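Local atomic coordinates of putative alkaline phosphatase (Pseudomonas fluorescens, PDB entry 4F1V), a protein that binds hydrogenphosphate in a cleft and probably delivers it, as the periplasmic solute-binding component of a PstSACB-type ABC transporter, for import into the cell. Residues Phe152-Asn157 / Gln281-Ser286. Residues are numbered along the deposited sequence; the frame is centred on the assembly and turned at random. Where two conformers were deposited one is given.
Sequences FTRFLN and QPYPTS
F155 and Y283 bring helix 147-159 against the loop that follows the weakly bonded strand 281-282, their CA atoms 7.7 Å apart. The fold is that of a venus-flytrap phosphate-binding protein of the PstS family. The bond from CA to CB of Y283 points toward the helix, and the ring comes up to the F155 backbone, Y283 CZ 3.6 Å from F155 CA. The two rings form a T-shaped (edge-to-face) pair. The edge of F155 is turned to one face of Y283, with centroids 4.9 Å apart and planes at 83°. CD1 of F155 sits above the centre of the Y283 ring, 3.6 Å from its CD2. F155 has CG anti to its own N, chi1 -178°, which carries its ring beside the tyrosine. V111 and L114 of helix 111-119 pack on F155. Y283 also touches A158 and K159 farther along the same helix, F272, and L291 of strand 291-299; both rings are buried. With an alanine at Y283, F155 would probably lose the ring face its edge rests on, and a gap would open beside the helix. R154 meets the tyrosine with the base of its side chain. Its guanidinium leads away, and in one conformer NH2 forms a salt bridge with E150. Y283 OH lies 3.1 Å from F155 N, at too poor an angle for a hydrogen bond, and 3.1 Å from R154 CB.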
ATOM      1  N   PHE A 152       7.860   1.439   1.034  1.00  3.23           N
ATOM      2  CA  PHE A 152       9.134   1.235   1.770  1.00  3.06           C
ATOM      3  C   PHE A 152      10.277   2.096   1.201  1.00  3.49           C
ATOM      4  O   PHE A 152      11.026   2.701   1.956  1.00  3.60           O
ATOM      5  CB  PHE A 152       9.472  -0.256   1.747  1.00  3.28           C
ATOM      6  CG  PHE A 152      10.714  -0.625   2.554  1.00  3.86           C
ATOM      7  CD1 PHE A 152      10.856  -0.293   3.883  1.00  4.60           C
ATOM      8  CD2 PHE A 152      11.730  -1.344   1.953  1.00  4.62           C
ATOM      9  CE1 PHE A 152      11.945  -0.649   4.640  1.00  5.45           C
ATOM     10  CE2 PHE A 152      12.855  -1.724   2.695  1.00  5.61           C
ATOM     11  CZ  PHE A 152      12.966  -1.401   4.008  1.00  6.07           C
ATOM     12  N   THR A 153      10.389   2.101  -0.119  1.00  3.50           N
ATOM     13  CA  THR A 153      11.460   2.891  -0.739  1.00  3.26           C
ATOM     14  C   THR A 153      11.218   4.376  -0.608  1.00  3.63           C
ATOM     15  O   THR A 153      12.189   5.142  -0.585  1.00  4.05           O
ATOM     16  CB  THR A 153      11.736   2.472  -2.188  1.00  4.09           C
ATOM     17  OG1 THR A 153      10.582   2.735  -3.035  1.00  4.08           O
ATOM     18  CG2 THR A 153      12.198   1.052  -2.296  1.00  4.29           C
ATOM     19  N   ARG A 154       9.975   4.848  -0.441  0.80  3.58           N
ATOM     20  CA  ARG A 154       9.773   6.259  -0.050  0.80  3.91           C
ATOM     21  C   ARG A 154      10.512   6.564   1.237  0.80  3.95           C
ATOM     22  O   ARG A 154      11.125   7.640   1.408  0.80  4.05           O
ATOM     23  CB  ARG A 154       8.278   6.587   0.069  0.80  3.72           C
ATOM     24  CG  ARG A 154       7.586   6.672  -1.311  0.80  2.91           C
ATOM     25  CD  ARG A 154       6.120   7.137  -1.164  0.80  4.15           C
ATOM     26  NE  ARG A 154       5.363   7.080  -2.376  0.80  3.73           N
ATOM     27  CZ  ARG A 154       5.559   7.831  -3.466  0.80  3.83           C
ATOM     28  NH1 ARG A 154       6.385   8.851  -3.424  0.80  4.84           N
ATOM     29  NH2 ARG A 154       4.807   7.577  -4.554  0.80  5.11           N
ATOM     30  N   PHE A 155      10.423   5.643   2.220  1.00  3.95           N
ATOM     31  CA  PHE A 155      11.038   5.872   3.542  1.00  3.84           C
ATOM     32  C   PHE A 155      12.572   5.857   3.395  1.00  3.88           C
ATOM     33  O   PHE A 155      13.293   6.739   3.883  1.00  4.61           O
ATOM     34  CB  PHE A 155      10.555   4.822   4.543  1.00  3.87           C
ATOM     35  CG  PHE A 155      11.129   5.044   5.914  1.00  4.34           C
ATOM     36  CD1 PHE A 155      10.576   6.020   6.732  1.00  4.69           C
ATOM     37  CD2 PHE A 155      12.187   4.325   6.438  1.00  5.10           C
ATOM     38  CE1 PHE A 155      11.049   6.264   8.011  1.00  5.18           C
ATOM     39  CE2 PHE A 155      12.695   4.561   7.715  1.00  5.74           C
ATOM     40  CZ  PHE A 155      12.117   5.525   8.493  1.00  5.71           C
ATOM     41  N   LEU A 156      13.116   4.840   2.695  1.00  3.83           N
ATOM     42  CA  LEU A 156      14.558   4.754   2.509  1.00  3.94           C
ATOM     43  C   LEU A 156      15.078   5.994   1.753  1.00  4.14           C
ATOM     44  O   LEU A 156      16.137   6.547   2.083  1.00  4.66           O
ATOM     45  CB  LEU A 156      14.926   3.478   1.760  1.00  4.41           C
ATOM     46  CG  LEU A 156      14.506   2.160   2.414  1.00  5.17           C
ATOM     47  CD1 LEU A 156      14.925   1.011   1.501  1.00  6.89           C
ATOM     48  CD2 LEU A 156      15.074   1.989   3.823  1.00  6.51           C
ATOM     49  N   ASN A 157      14.330   6.440   0.730  1.00  4.24           N
ATOM     50  CA  ASN A 157      14.715   7.604  -0.046  1.00  4.32           C
ATOM     51  C   ASN A 157      14.809   8.852   0.876  1.00  4.34           C
ATOM     52  O   ASN A 157      15.685   9.693   0.708  1.00  5.50           O
ATOM     53  CB  ASN A 157      13.716   7.799  -1.194  1.00  4.10           C
ATOM     54  CG  ASN A 157      13.883   9.111  -1.897  1.00  4.97           C
ATOM     55  OD1 ASN A 157      13.191  10.090  -1.596  1.00  5.49           O
ATOM     56  ND2 ASN A 157      14.790   9.164  -2.875  1.00  5.67           N
ATOM     57  N   GLN A 281       4.136  14.529   3.022  0.70  4.94           N
ATOM     58  CA  GLN A 281       4.144  14.625   4.455  0.70  5.30           C
ATOM     59  C   GLN A 281       5.491  14.134   4.992  0.70  4.80           C
ATOM     60  O   GLN A 281       5.981  13.089   4.532  0.70  3.95           O
ATOM     61  CB  GLN A 281       3.000  13.833   5.109  0.70  6.36           C
ATOM     62  CG  GLN A 281       1.639  14.374   4.788  0.70  7.82           C
ATOM     63  CD  GLN A 281       1.511  15.894   5.038  0.70  7.16           C
ATOM     64  OE1 GLN A 281       1.820  16.319   6.129  0.70  7.58           O
ATOM     65  NE2 GLN A 281       1.101  16.658   4.046  0.70  8.18           N
ATOM     66  N   PRO A 282       6.067  14.793   6.019  0.80  5.03           N
ATOM     67  CA  PRO A 282       7.287  14.234   6.628  0.80  5.47           C
ATOM     68  C   PRO A 282       6.905  12.985   7.428  0.80  5.26           C
ATOM     69  O   PRO A 282       5.818  12.862   7.975  0.80  5.96           O
ATOM     70  CB  PRO A 282       7.729  15.338   7.629  0.80  7.36           C
ATOM     71  CG  PRO A 282       6.459  16.064   7.944  0.80  7.93           C
ATOM     72  CD  PRO A 282       5.621  16.027   6.726  0.80  6.96           C
ATOM     73  N   TYR A 283       7.885  12.075   7.479  1.00  4.83           N
ATOM     74  CA  TYR A 283       7.687  10.912   8.342  1.00  5.50           C
ATOM     75  C   TYR A 283       7.566  11.380   9.794  1.00  5.46           C
ATOM     76  O   TYR A 283       8.236  12.339  10.232  1.00  7.48           O
ATOM     77  CB  TYR A 283       8.763   9.860   8.137  1.00  5.60           C
ATOM     78  CG  TYR A 283       8.587   9.155   6.811  1.00  5.18           C
ATOM     79  CD1 TYR A 283       9.329   9.498   5.703  1.00  5.02           C
ATOM     80  CD2 TYR A 283       7.628   8.149   6.663  1.00  4.38           C
ATOM     81  CE1 TYR A 283       9.133   8.888   4.463  1.00  4.43           C
ATOM     82  CE2 TYR A 283       7.408   7.542   5.452  1.00  4.20           C
ATOM     83  CZ  TYR A 283       8.153   7.892   4.345  1.00  3.73           C
ATOM     84  OH  TYR A 283       7.975   7.344   3.081  1.00  4.45           O
ATOM     85  N   PRO A 284       6.741  10.714  10.577  1.00  5.88           N
ATOM     86  CA  PRO A 284       6.469  11.175  11.956  1.00  6.63           C
ATOM     87  C   PRO A 284       7.677  10.980  12.870  1.00  7.41           C
ATOM     88  O   PRO A 284       8.431  10.015  12.703  1.00  8.06           O
ATOM     89  CB  PRO A 284       5.298  10.327  12.375  1.00  6.41           C
ATOM     90  CG  PRO A 284       5.402   9.052  11.534  1.00  5.80           C
ATOM     91  CD  PRO A 284       5.881   9.563  10.218  1.00  5.82           C
ATOM     92  N   THR A 285       7.853  11.884  13.818  1.00  9.57           N
ATOM     93  CA  THR A 285       8.887  11.894  14.786  1.00 10.55           C
ATOM     94  C   THR A 285       8.593  11.049  16.030  1.00 12.42           C
ATOM     95  O   THR A 285       9.535  10.741  16.760  1.00 19.53           O
ATOM     96  CB  THR A 285       9.249  13.422  15.167  1.00 10.57           C
ATOM     97  OG1 THR A 285       8.093  14.167  15.630  1.00 19.36           O
ATOM     98  CG2 THR A 285       9.751  14.039  13.935  1.00 12.95           C
ATOM     99  N   SER A 286       7.324  10.772  16.259  0.50  9.16           N
ATOM    100  CA  SER A 286       6.866   9.924  17.311  0.50  9.28           C
ATOM    101  C   SER A 286       6.237   8.676  16.734  0.50  7.56           C
ATOM    102  O   SER A 286       5.890   8.647  15.561  0.50  7.07           O
ATOM    103  CB  SER A 286       5.895  10.722  18.160  0.50 11.25           C
ATOM    104  OG  SER A 286       4.755  11.132  17.391  0.50 21.53           O
TER